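Local coordinates for putative cell adhesion protein (Bacteroides fragilis, PDB 4H40) that probably serves in cell adhesion as a pilus (fimbrial) component of the fimbrillin-like family, at residues E138-T143 and I178-R183; T255-T260 and L289-G294; G21-S26 and L50-S55; T56-V61 and R118-A123. One frame throughout, in Å; residues are numbered along the deposited sequence.

In the fold
Contacts 1, 2 and 4 are mostly buried, whereas contact 3 lies nearer the surface. Strand 141-142 joins contacts 1 and 4: it pairs with 177-190 in the first and is bonded to 113-121, the strand that meets 56-61 in contact 4. The segment 178-183 also bonds Val257 and Gly294 of contact 2, and strand 23-24 of contact 3 runs parallel to strand 177-190. Contact 1 lies near the centre of the chain and mixes backbone pairing with amides and a water. Contact 2 is short and largely apolar, contact 4 is a regular antiparallel pair of aliphatic residues continued by hydroxyl and guanidinium bonds, and contact 3 joins a tyrosine-carboxylate bond to the packing of Leu51 on Gly22.

Contact 1: E138-T143 and I178-R183; sequences EYLLAT and INQTAR
Leu141 lays its CD2 methyl against the carboxamide of Asn179, with CD2 3.5 Å from OD1 and equally near CG and ND2. The leucine is thus in touch with the whole amide group while OD1 remains available for a polar partner. That partner is a water, which donates to Asn179 OD1 at 2.7 Å and accepts from the backbone N atoms of Leu140 and Thr181. It ties the two segments together where they diverge beyond the last pair. The motif is a short antiparallel pairing of strand 141-142 with the start of 177-190: Leu141 and Asn179 form a non-hydrogen-bonded pair, Ala142 and Ile178 a hydrogen-bonded one. Strand 113-121 flanks strand 141-142, bonding Leu141 through Ser121. Ile178 O is gripped twice, by Ala142 N at 2.9 Å and by Gln180 NE2 at 3.0 Å, the two donors coming from opposite faces of the carbonyl plane. Gln180 can turn back in this way because its chain bends at chi2 (-49°), which places CD; NE2 also bonds Asp144. Its CG meets the small Ala142 CB at 3.8 Å, and Gln180 N donates to Leu140 O at 2.8 Å. Farther along, Arg183 CG lies at the edge of the Tyr139 ring, 3.3 Å from OH, with the ring and guanidinium planes only 19° apart. Tyr139 OH bonds His254, and Arg183 NH2 bonds Gln185.

Contact 2: T255-T260 and L289-G294; sequences TGVLPT and LYLTAG
A short antiparallel pairing within a small three-stranded mixed sheet holds this contact, in which Thr260, at the start of strand 260-262, lies beside Leu291, the last residue of strand 289-291. The two residues form a hydrogen-bonded pair: Thr260 N donates to Leu291 O at 3.1 Å and Leu291 N returns a bond of the same length to Thr260 O. The first is bent, with 136° at the hydrogen, and the second is straighter. Their side chains lie side by side and point the same way, bringing Thr260 CG2 to 3.7 Å from Leu291 CD1. Threonine suits this position because its methyl joins the apolar packing while OG1, anti to the backbone N (chi1 -168°), bonds the carbonyl of Lys230 in the neighbouring strand 230-231. The same Leu291 CD1 also receives Val257 CG2 at 3.9 Å, so one methyl bridges residues on both sides of the bend at Leu258 and Pro259. Pro259 has no N-H to offer a neighbouring strand; its CA instead makes a CA-H...O contact with Leu291 O at 3.2 Å, and its CG rests on Ala293 CB at 4.2 Å. Around the contact, Ala182 of strand 177-190 touches both Val257 and Leu291, Tyr297 of strand 296-305 packs on Leu291, and the small sheet continues through strand 260-262 to strand 230-231.

Contact 3: G21-S26 and L50-S55; sequences GGYYPS and LLEDGS
Glu52 O is gripped by two groups of Ser55, the hydroxyl OG at 2.7 Å and the backbone N at 3.1 Å, while the carboxylate of the same glutamate reaches across to Tyr23. The backbone bond closes a type II beta turn from Glu52 to Ser55, in the loop that leads into strand 56-62; OG comes in the carbonyl plane, on a lone pair, and so reinforces the turn. Gly54 takes the positive phi that a type II turn needs at its third position. The Glu52 chain bends at chi2 (-55°), which places CD so that the carboxylate comes to Tyr23, and OE2 accepts from the Tyr23 hydroxyl at 3.0 Å. The bond meets OE2 on its anti side, and the ring stands steeply to the carboxylate, 81° between the planes. OE2 lies at the edge of the ring and in its plane. Tyrosine suits the place because its long flat side chain bridges from the weakly bonded strand 23-24, which runs parallel to strand 177-190, and ends in a hydroxyl. Nearer the backbone, the ring edge meets another oxygen: CE1 is 3.3 Å from Leu50 O. Gly22, with positive phi and no side chain, leaves its backbone accessible to the buried Leu51, whose side chain also packs on Val78 of strand 74-79; Leu51 CD2 lies 3.5 Å from Gly22 O and 4.0 Å from Tyr23 CB.

Contact 4: T56-V61 and R118-A123; sequences TIRLVV and RILSPA
Ile119 packs its CD1 against Leu59 CD1, the two side chains side by side and pointing the same way, while its CG2 meets Ile57 CD1 at 3.9 Å. All three residues are buried, and they make the close-packed face of an antiparallel strand pair, 56-61 with 118-121, whose N-to-C directions are 155° apart; branched and bulky aliphatics suit such a face. The backbone is laced by hydrogen bonds such as Val60 N to Arg118 O at 2.9 Å. On the other face Val60 CG2 reaches Leu120 CD1, also at 3.9 Å. Where strand 118-121 ends, Ser121 OG, anti to the backbone N (chi1 -177°), donates to Thr56 O at 2.6 Å. Past the cis peptide before Pro122, Ala123 N bonds Thr56 OG1 almost straight, at 2.9 Å and 172°; that hydroxyl also bonds Gly98 O. Arg58 and Pro122 are partly exposed. Pro122 is in sparse contact, its CB merely approaching Thr56 OG1, but Arg58 packs CB on Ala123 CB and its guanidinium is fixed: NH2 reaches Ala123 O at 3.3 Å from above the carbonyl plane, NE bonds Lys124 O and NH1 bonds Ser73 OG. With apolar side chains on both faces and hydroxyls and a guanidinium at the strand end, the chemistry implies that polar bonding carries the pairing on where the ladder stops.

Contact 1: E138-T143 and I178-R183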
loop_
_atom_site.group_PDB
_atom_site.type_symbol
_atom_site.label_atom_id
_atom_site.label_comp_id
_atom_site.label_asym_id
_atom_site.label_seq_id
_atom_site.Cartn_x
_atom_site.Cartn_y
_atom_site.Cartn_z
ATOM N N GLU B 138 6.322 -15.870 16.998
ATOM C CA GLU B 138 5.572 -16.452 18.099
ATOM C C GLU B 138 4.481 -15.531 18.623
ATOM O O GLU B 138 4.592 -14.311 18.535
ATOM C CB GLU B 138 6.488 -16.887 19.241
ATOM C CG GLU B 138 7.210 -15.767 19.948
ATOM C CD GLU B 138 8.144 -16.305 21.006
ATOM O OE1 GLU B 138 7.624 -16.894 21.980
ATOM O OE2 GLU B 138 9.381 -16.225 20.819
ATOM N N TYR B 139 3.414 -16.142 19.152
ATOM C CA TYR B 139 2.304 -15.425 19.771
ATOM C C TYR B 139 2.380 -15.596 21.253
ATOM O O TYR B 139 2.821 -16.644 21.711
ATOM C CB TYR B 139 0.937 -15.911 19.256
ATOM C CG TYR B 139 0.765 -15.787 17.770
ATOM C CD1 TYR B 139 0.685 -14.539 17.159
ATOM C CD2 TYR B 139 0.683 -16.916 16.962
ATOM C CE1 TYR B 139 0.531 -14.421 15.779
ATOM C CE2 TYR B 139 0.487 -16.806 15.580
ATOM C CZ TYR B 139 0.438 -15.557 14.995
ATOM O OH TYR B 139 0.306 -15.454 13.641
ATOM N N LEU B 140 1.984 -14.552 22.004
ATOM C CA LEU B 140 1.913 -14.596 23.453
ATOM C C LEU B 140 0.714 -13.828 23.925
ATOM O O LEU B 140 0.615 -12.612 23.752
ATOM C CB LEU B 140 3.179 -14.115 24.184
ATOM C CG LEU B 140 3.050 -14.135 25.716
ATOM C CD1 LEU B 140 3.458 -15.475 26.319
ATOM C CD2 LEU B 140 3.776 -12.974 26.337
ATOM N N LEU B 141 -0.214 -14.572 24.512
ATOM C CA LEU B 141 -1.400 -14.036 25.140
ATOM C C LEU B 141 -1.059 -13.836 26.582
ATOM O O LEU B 141 -0.372 -14.676 27.163
ATOM C CB LEU B 141 -2.593 -14.982 24.990
ATOM C CG LEU B 141 -3.178 -15.211 23.604
ATOM C CD1 LEU B 141 -4.278 -16.219 23.688
ATOM C CD2 LEU B 141 -3.769 -13.942 23.035
ATOM N N ALA B 142 -1.467 -12.722 27.157
ATOM C CA ALA B 142 -1.138 -12.426 28.544
ATOM C C ALA B 142 -2.060 -11.360 29.121
ATOM O O ALA B 142 -2.919 -10.805 28.425
ATOM C CB ALA B 142 0.312 -11.940 28.630
ATOM N N THR B 143 -1.855 -11.083 30.401
ATOM C CA THR B 143 -2.475 -10.023 31.183
ATOM C C THR B 143 -1.988 -8.695 30.588
ATOM O O THR B 143 -0.795 -8.549 30.305
ATOM C CB THR B 143 -2.043 -10.201 32.657
ATOM O OG1 THR B 143 -2.485 -11.473 33.141
ATOM C CG2 THR B 143 -2.551 -9.102 33.552
ATOM N N ILE B 178 -5.020 -11.160 26.181
ATOM C CA ILE B 178 -4.926 -10.495 24.884
ATOM C C ILE B 178 -3.491 -10.599 24.407
ATOM O O ILE B 178 -2.580 -10.827 25.219
ATOM C CB ILE B 178 -5.440 -9.022 25.047
ATOM C CG1 ILE B 178 -5.610 -8.271 23.710
ATOM C CG2 ILE B 178 -4.668 -8.227 26.123
ATOM C CD1 ILE B 178 -6.580 -7.151 23.748
ATOM N N ASN B 179 -3.295 -10.473 23.092
ATOM C CA ASN B 179 -2.010 -10.593 22.394
ATOM C C ASN B 179 -1.021 -9.500 22.734
ATOM O O ASN B 179 -1.356 -8.310 22.722
ATOM C CB ASN B 179 -2.228 -10.594 20.890
ATOM C CG ASN B 179 -2.670 -11.920 20.383
ATOM O OD1 ASN B 179 -1.883 -12.876 20.327
ATOM N ND2 ASN B 179 -3.951 -12.011 20.085
ATOM N N GLN B 180 0.223 -9.926 22.948
ATOM C CA GLN B 180 1.338 -9.045 23.273
ATOM C C GLN B 180 2.145 -8.703 22.052
ATOM O O GLN B 180 2.907 -7.737 22.083
ATOM C CB GLN B 180 2.233 -9.684 24.354
ATOM C CG GLN B 180 1.503 -9.920 25.685
ATOM C CD GLN B 180 0.746 -8.704 26.162
ATOM O OE1 GLN B 180 1.328 -7.694 26.559
ATOM N NE2 GLN B 180 -0.566 -8.743 26.048
ATOM N N THR B 181 1.933 -9.448 20.966
ATOM C CA THR B 181 2.656 -9.244 19.719
ATOM C C THR B 181 1.724 -8.833 18.581
ATOM O O THR B 181 0.500 -8.957 18.675
ATOM C CB THR B 181 3.444 -10.519 19.294
ATOM O OG1 THR B 181 2.552 -11.466 18.768
ATOM C CG2 THR B 181 4.190 -11.150 20.394
ATOM N N ALA B 182 2.327 -8.394 17.476
ATOM C CA ALA B 182 1.602 -8.110 16.265
ATOM C C ALA B 182 1.493 -9.419 15.499
ATOM O O ALA B 182 2.181 -10.396 15.828
ATOM C CB ALA B 182 2.353 -7.061 15.451
ATOM N N ARG B 183 0.643 -9.453 14.485
ATOM C CA ARG B 183 0.454 -10.609 13.635
ATOM C C ARG B 183 0.469 -10.172 12.190
ATOM O O ARG B 183 -0.131 -9.157 11.847
ATOM C CB ARG B 183 -0.866 -11.300 13.977
ATOM C CG ARG B 183 -1.144 -12.517 13.111
ATOM C CD ARG B 183 -2.423 -13.196 13.499
ATOM N NE ARG B 183 -3.024 -13.851 12.352
ATOM C CZ ARG B 183 -3.316 -15.143 12.302
ATOM N NH1 ARG B 183 -3.072 -15.927 13.350
ATOM N NH2 ARG B 183 -3.869 -15.663 11.212
HETATM O O HOH W 1 0.674 -12.195 20.618
#

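Contact 2: T255-T260 and L289-G294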
loop_
_atom_site.group_PDB
_atom_site.type_symbol
_atom_site.label_atom_id
_atom_site.label_comp_id
_atom_site.label_asym_id
_atom_site.label_seq_id
_atom_site.Cartn_x
_atom_site.Cartn_y
_atom_site.Cartn_z
ATOM N N THR B 255 2.303 -15.283 11.053
ATOM C CA THR B 255 3.342 -15.295 12.064
ATOM C C THR B 255 3.169 -14.127 12.989
ATOM O O THR B 255 2.541 -13.120 12.622
ATOM C CB THR B 255 4.754 -15.290 11.435
ATOM O OG1 THR B 255 5.668 -15.787 12.385
ATOM C CG2 THR B 255 5.204 -13.929 10.940
ATOM N N GLY B 256 3.765 -14.267 14.171
ATOM C CA GLY B 256 3.803 -13.206 15.154
ATOM C C GLY B 256 5.027 -12.375 14.869
ATOM O O GLY B 256 6.045 -12.908 14.411
ATOM N N VAL B 257 4.929 -11.073 15.101
ATOM C CA VAL B 257 6.052 -10.155 14.977
ATOM C C VAL B 257 5.976 -9.225 16.181
ATOM O O VAL B 257 4.885 -8.880 16.634
ATOM C CB VAL B 257 6.197 -9.400 13.610
ATOM C CG1 VAL B 257 6.467 -10.374 12.471
ATOM C CG2 VAL B 257 4.987 -8.549 13.291
ATOM N N LEU B 258 7.116 -8.875 16.732
ATOM C CA LEU B 258 7.146 -7.997 17.888
ATOM C C LEU B 258 6.738 -6.587 17.487
ATOM O O LEU B 258 7.095 -6.193 16.372
ATOM C CB LEU B 258 8.562 -7.960 18.491
ATOM C CG LEU B 258 9.132 -9.235 19.075
ATOM C CD1 LEU B 258 10.590 -9.006 19.448
ATOM C CD2 LEU B 258 8.353 -9.677 20.297
ATOM N N PRO B 259 6.063 -5.787 18.375
ATOM C CA PRO B 259 5.747 -4.400 18.006
ATOM C C PRO B 259 7.010 -3.677 17.545
ATOM O O PRO B 259 8.051 -3.747 18.217
ATOM C CB PRO B 259 5.171 -3.816 19.294
ATOM C CG PRO B 259 4.579 -5.001 19.988
ATOM C CD PRO B 259 5.565 -6.097 19.733
ATOM N N THR B 260 6.949 -3.110 16.324
ATOM C CA THR B 260 8.079 -2.424 15.714
ATOM C C THR B 260 7.645 -1.225 14.899
ATOM O O THR B 260 6.643 -1.266 14.192
ATOM C CB THR B 260 8.966 -3.382 14.883
ATOM O OG1 THR B 260 10.185 -2.706 14.550
ATOM C CG2 THR B 260 8.306 -3.900 13.631
ATOM N N LEU B 289 5.484 1.486 8.257
ATOM C CA LEU B 289 4.710 0.525 9.037
ATOM C C LEU B 289 4.871 0.704 10.571
ATOM O O LEU B 289 5.998 0.861 11.040
ATOM C CB LEU B 289 5.114 -0.905 8.626
ATOM C CG LEU B 289 4.279 -1.594 7.524
ATOM C CD1 LEU B 289 4.877 -2.934 7.145
ATOM C CD2 LEU B 289 2.834 -1.829 7.974
ATOM N N TYR B 290 3.721 0.683 11.329
ATOM C CA TYR B 290 3.604 0.776 12.794
ATOM C C TYR B 290 2.832 -0.447 13.293
ATOM O O TYR B 290 1.586 -0.461 13.348
ATOM C CB TYR B 290 2.943 2.093 13.256
ATOM C CG TYR B 290 3.393 2.553 14.631
ATOM C CD1 TYR B 290 4.691 3.009 14.846
ATOM C CD2 TYR B 290 2.518 2.539 15.716
ATOM C CE1 TYR B 290 5.118 3.418 16.109
ATOM C CE2 TYR B 290 2.926 2.966 16.983
ATOM C CZ TYR B 290 4.231 3.399 17.179
ATOM O OH TYR B 290 4.659 3.815 18.430
ATOM N N LEU B 291 3.592 -1.524 13.548
ATOM C CA LEU B 291 3.066 -2.822 13.979
ATOM C C LEU B 291 2.936 -2.794 15.490
ATOM O O LEU B 291 3.930 -2.555 16.190
ATOM C CB LEU B 291 4.005 -3.947 13.484
ATOM C CG LEU B 291 4.435 -3.918 11.976
ATOM C CD1 LEU B 291 5.439 -5.039 11.642
ATOM C CD2 LEU B 291 3.251 -4.037 11.055
ATOM N N THR B 292 1.701 -2.896 15.993
ATOM C CA THR B 292 1.460 -2.851 17.440
ATOM C C THR B 292 0.807 -4.164 17.939
ATOM O O THR B 292 0.257 -4.937 17.148
ATOM C CB THR B 292 0.631 -1.613 17.825
ATOM O OG1 THR B 292 -0.597 -1.592 17.100
ATOM C CG2 THR B 292 1.344 -0.337 17.534
ATOM N N ALA B 293 0.884 -4.391 19.271
ATOM C CA ALA B 293 0.363 -5.542 19.995
ATOM C C ALA B 293 -1.120 -5.676 19.814
ATOM O O ALA B 293 -1.831 -4.698 19.980
ATOM C CB ALA B 293 0.677 -5.398 21.472
ATOM N N GLY B 294 -1.577 -6.889 19.512
ATOM C CA GLY B 294 -2.992 -7.207 19.371
ATOM C C GLY B 294 -3.593 -6.920 18.013
ATOM O O GLY B 294 -4.796 -7.098 17.846
#

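Contact 3: G21-S26 and L50-S55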
loop_
_atom_site.group_PDB
_atom_site.type_symbol
_atom_site.label_atom_id
_atom_site.label_comp_id
_atom_site.label_asym_id
_atom_site.label_seq_id
_atom_site.Cartn_x
_atom_site.Cartn_y
_atom_site.Cartn_z
ATOM N N GLY B 21 -11.049 -17.427 31.303
ATOM C CA GLY B 21 -11.747 -16.191 30.984
ATOM C C GLY B 21 -11.745 -15.854 29.512
ATOM O O GLY B 21 -12.302 -14.831 29.113
ATOM N N GLY B 22 -11.118 -16.718 28.715
ATOM C CA GLY B 22 -11.019 -16.589 27.270
ATOM C C GLY B 22 -9.936 -15.642 26.808
ATOM O O GLY B 22 -9.015 -15.321 27.565
ATOM N N TYR B 23 -10.013 -15.229 25.542
ATOM C CA TYR B 23 -9.048 -14.280 25.025
ATOM C C TYR B 23 -9.682 -13.348 23.993
ATOM O O TYR B 23 -10.710 -13.668 23.392
ATOM C CB TYR B 23 -7.793 -14.977 24.452
ATOM C CG TYR B 23 -7.952 -15.606 23.085
ATOM C CD1 TYR B 23 -8.481 -16.882 22.940
ATOM C CD2 TYR B 23 -7.469 -14.972 21.951
ATOM C CE1 TYR B 23 -8.542 -17.507 21.694
ATOM C CE2 TYR B 23 -7.544 -15.574 20.695
ATOM C CZ TYR B 23 -8.096 -16.839 20.566
ATOM O OH TYR B 23 -8.172 -17.431 19.322
ATOM N N TYR B 24 -9.073 -12.165 23.837
ATOM C CA TYR B 24 -9.451 -11.209 22.821
ATOM C C TYR B 24 -8.559 -11.495 21.634
ATOM O O TYR B 24 -7.324 -11.394 21.759
ATOM C CB TYR B 24 -9.293 -9.768 23.313
ATOM C CG TYR B 24 -10.326 -9.334 24.319
ATOM C CD1 TYR B 24 -11.596 -8.935 23.913
ATOM C CD2 TYR B 24 -10.017 -9.262 25.677
ATOM C CE1 TYR B 24 -12.542 -8.492 24.830
ATOM C CE2 TYR B 24 -10.958 -8.825 26.608
ATOM C CZ TYR B 24 -12.225 -8.450 26.179
ATOM O OH TYR B 24 -13.165 -8.014 27.083
ATOM N N PRO B 25 -9.126 -11.973 20.507
ATOM C CA PRO B 25 -8.276 -12.294 19.350
ATOM C C PRO B 25 -7.738 -11.045 18.659
ATOM O O PRO B 25 -8.280 -9.945 18.798
ATOM C CB PRO B 25 -9.233 -13.060 18.436
ATOM C CG PRO B 25 -10.560 -12.489 18.756
ATOM C CD PRO B 25 -10.552 -12.212 20.210
ATOM N N SER B 26 -6.692 -11.231 17.889
ATOM C CA SER B 26 -6.063 -10.183 17.101
ATOM C C SER B 26 -7.058 -9.614 16.051
ATOM O O SER B 26 -7.793 -10.399 15.442
ATOM C CB SER B 26 -4.838 -10.773 16.418
ATOM O OG SER B 26 -4.204 -9.778 15.641
ATOM N N LEU B 50 -12.935 -18.600 23.100
ATOM C CA LEU B 50 -12.505 -19.579 24.097
ATOM C C LEU B 50 -11.047 -19.827 23.884
ATOM O O LEU B 50 -10.618 -19.811 22.726
ATOM C CB LEU B 50 -13.260 -20.908 23.967
ATOM C CG LEU B 50 -14.769 -20.946 24.050
ATOM C CD1 LEU B 50 -15.249 -22.345 23.752
ATOM C CD2 LEU B 50 -15.262 -20.534 25.420
ATOM N N LEU B 51 -10.284 -20.098 24.962
ATOM C CA LEU B 51 -8.867 -20.437 24.836
ATOM C C LEU B 51 -8.779 -21.674 23.957
ATOM O O LEU B 51 -9.624 -22.560 24.086
ATOM C CB LEU B 51 -8.229 -20.671 26.221
ATOM C CG LEU B 51 -8.288 -19.497 27.206
ATOM C CD1 LEU B 51 -7.802 -19.903 28.591
ATOM C CD2 LEU B 51 -7.493 -18.303 26.695
ATOM N N GLU B 52 -7.852 -21.709 23.012
ATOM C CA GLU B 52 -7.757 -22.826 22.066
ATOM C C GLU B 52 -7.411 -24.153 22.770
ATOM O O GLU B 52 -6.578 -24.200 23.674
ATOM C CB GLU B 52 -6.765 -22.531 20.920
ATOM C CG GLU B 52 -7.135 -21.325 20.048
ATOM C CD GLU B 52 -8.518 -21.312 19.408
ATOM O OE1 GLU B 52 -8.962 -22.385 18.935
ATOM O OE2 GLU B 52 -9.152 -20.228 19.366
ATOM N N ASP B 53 -8.131 -25.209 22.398
ATOM C CA ASP B 53 -7.941 -26.549 22.933
ATOM C C ASP B 53 -6.483 -26.993 22.724
ATOM O O ASP B 53 -5.955 -26.844 21.617
ATOM C CB ASP B 53 -8.924 -27.509 22.237
ATOM C CG ASP B 53 -9.057 -28.867 22.880
ATOM O OD1 ASP B 53 -8.191 -29.726 22.627
ATOM O OD2 ASP B 53 -10.063 -29.094 23.580
ATOM N N GLY B 54 -5.844 -27.471 23.797
ATOM C CA GLY B 54 -4.464 -27.946 23.768
ATOM C C GLY B 54 -3.421 -26.904 24.118
ATOM O O GLY B 54 -2.245 -27.235 24.292
ATOM N N SER B 55 -3.834 -25.631 24.209
ATOM C CA SER B 55 -2.949 -24.535 24.596
ATOM C C SER B 55 -2.686 -24.597 26.093
ATOM O O SER B 55 -3.404 -25.285 26.818
ATOM C CB SER B 55 -3.535 -23.182 24.197
ATOM O OG SER B 55 -4.648 -22.815 24.991
#

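Contact 4: T56-V61 and R118-A123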
loop_
_atom_site.group_PDB
_atom_site.type_symbol
_atom_site.label_atom_id
_atom_site.label_comp_id
_atom_site.label_asym_id
_atom_site.label_seq_id
_atom_site.Cartn_x
_atom_site.Cartn_y
_atom_site.Cartn_z
ATOM N N THR B 56 -1.624 -23.931 26.545
ATOM C CA THR B 56 -1.280 -23.929 27.964
ATOM C C THR B 56 -1.324 -22.520 28.495
ATOM O O THR B 56 -1.106 -21.569 27.735
ATOM C CB THR B 56 0.107 -24.560 28.235
ATOM O OG1 THR B 56 1.128 -23.813 27.565
ATOM C CG2 THR B 56 0.174 -26.032 27.859
ATOM N N ILE B 57 -1.632 -22.381 29.791
ATOM C CA ILE B 57 -1.622 -21.093 30.474
ATOM C C ILE B 57 -0.744 -21.232 31.701
ATOM O O ILE B 57 -0.739 -22.289 32.317
ATOM C CB ILE B 57 -3.034 -20.497 30.819
ATOM C CG1 ILE B 57 -3.761 -21.244 31.921
ATOM C CG2 ILE B 57 -3.938 -20.316 29.610
ATOM C CD1 ILE B 57 -3.895 -20.425 33.135
ATOM N N ARG B 58 0.015 -20.190 32.036
ATOM C CA ARG B 58 0.806 -20.099 33.262
ATOM C C ARG B 58 0.156 -19.112 34.222
ATOM O O ARG B 58 -0.097 -17.963 33.866
ATOM C CB ARG B 58 2.266 -19.680 33.019
ATOM C CG ARG B 58 3.005 -19.325 34.332
ATOM C CD ARG B 58 4.498 -19.137 34.192
ATOM N NE ARG B 58 5.136 -20.291 33.560
ATOM C CZ ARG B 58 5.596 -21.358 34.203
ATOM N NH1 ARG B 58 5.522 -21.431 35.525
ATOM N NH2 ARG B 58 6.145 -22.356 33.528
ATOM N N LEU B 59 -0.064 -19.549 35.444
ATOM C CA LEU B 59 -0.598 -18.701 36.485
ATOM C C LEU B 59 0.598 -18.209 37.294
ATOM O O LEU B 59 1.318 -19.037 37.843
ATOM C CB LEU B 59 -1.595 -19.533 37.314
ATOM C CG LEU B 59 -2.549 -18.822 38.262
ATOM C CD1 LEU B 59 -3.590 -18.034 37.514
ATOM C CD2 LEU B 59 -3.267 -19.832 39.097
ATOM N N VAL B 60 0.886 -16.882 37.242
ATOM C CA VAL B 60 1.993 -16.187 37.932
ATOM C C VAL B 60 1.391 -15.530 39.179
ATOM O O VAL B 60 0.486 -14.694 39.045
ATOM C CB VAL B 60 2.737 -15.139 37.031
ATOM C CG1 VAL B 60 3.971 -14.567 37.734
ATOM C CG2 VAL B 60 3.108 -15.709 35.662
ATOM N N VAL B 61 1.863 -15.931 40.380
ATOM C CA VAL B 61 1.339 -15.426 41.649
ATOM C C VAL B 61 2.320 -14.437 42.295
ATOM O O VAL B 61 3.533 -14.645 42.259
ATOM C CB VAL B 61 0.970 -16.586 42.607
ATOM C CG1 VAL B 61 0.535 -16.082 43.979
ATOM C CG2 VAL B 61 -0.126 -17.452 42.002
ATOM N N ARG B 118 -1.129 -12.890 37.384
ATOM C CA ARG B 118 -0.979 -12.620 35.958
ATOM C C ARG B 118 -1.018 -13.939 35.208
ATOM O O ARG B 118 -0.762 -15.000 35.796
ATOM C CB ARG B 118 0.315 -11.847 35.651
ATOM C CG ARG B 118 0.427 -10.530 36.381
ATOM C CD ARG B 118 1.337 -9.574 35.663
ATOM N NE ARG B 118 0.790 -8.227 35.764
ATOM C CZ ARG B 118 0.599 -7.405 34.742
ATOM N NH1 ARG B 118 0.973 -7.751 33.522
ATOM N NH2 ARG B 118 0.059 -6.219 34.937
ATOM N N ILE B 119 -1.382 -13.879 33.920
ATOM C CA ILE B 119 -1.490 -15.049 33.047
ATOM C C ILE B 119 -0.639 -14.836 31.828
ATOM O O ILE B 119 -0.532 -13.714 31.330
ATOM C CB ILE B 119 -2.967 -15.377 32.612
ATOM C CG1 ILE B 119 -4.054 -15.048 33.668
ATOM C CG2 ILE B 119 -3.108 -16.786 32.000
ATOM C CD1 ILE B 119 -4.038 -15.863 34.886
ATOM N N LEU B 120 -0.083 -15.939 31.328
ATOM C CA LEU B 120 0.704 -16.053 30.101
ATOM C C LEU B 120 0.235 -17.278 29.352
ATOM O O LEU B 120 -0.070 -18.299 29.982
ATOM C CB LEU B 120 2.206 -16.177 30.400
ATOM C CG LEU B 120 2.873 -15.030 31.110
ATOM C CD1 LEU B 120 4.023 -15.523 31.900
ATOM C CD2 LEU B 120 3.336 -13.958 30.144
ATOM N N SER B 121 0.194 -17.198 28.022
ATOM C CA SER B 121 -0.157 -18.340 27.181
ATOM C C SER B 121 0.592 -18.210 25.861
ATOM O O SER B 121 0.424 -17.188 25.182
ATOM C CB SER B 121 -1.662 -18.464 26.970
ATOM O OG SER B 121 -1.947 -19.630 26.217
ATOM N N PRO B 122 1.502 -19.154 25.512
ATOM C CA PRO B 122 1.850 -20.421 26.203
ATOM C C PRO B 122 2.441 -20.239 27.605
ATOM O O PRO B 122 2.918 -19.150 27.942
ATOM C CB PRO B 122 2.894 -21.053 25.266
ATOM C CG PRO B 122 2.609 -20.460 23.925
ATOM C CD PRO B 122 2.237 -19.039 24.236
ATOM N N ALA B 123 2.428 -21.327 28.413
ATOM C CA ALA B 123 2.941 -21.334 29.788
ATOM C C ALA B 123 4.476 -21.270 29.810
ATOM O O ALA B 123 5.135 -22.137 30.404
ATOM C CB ALA B 123 2.437 -22.566 30.536
#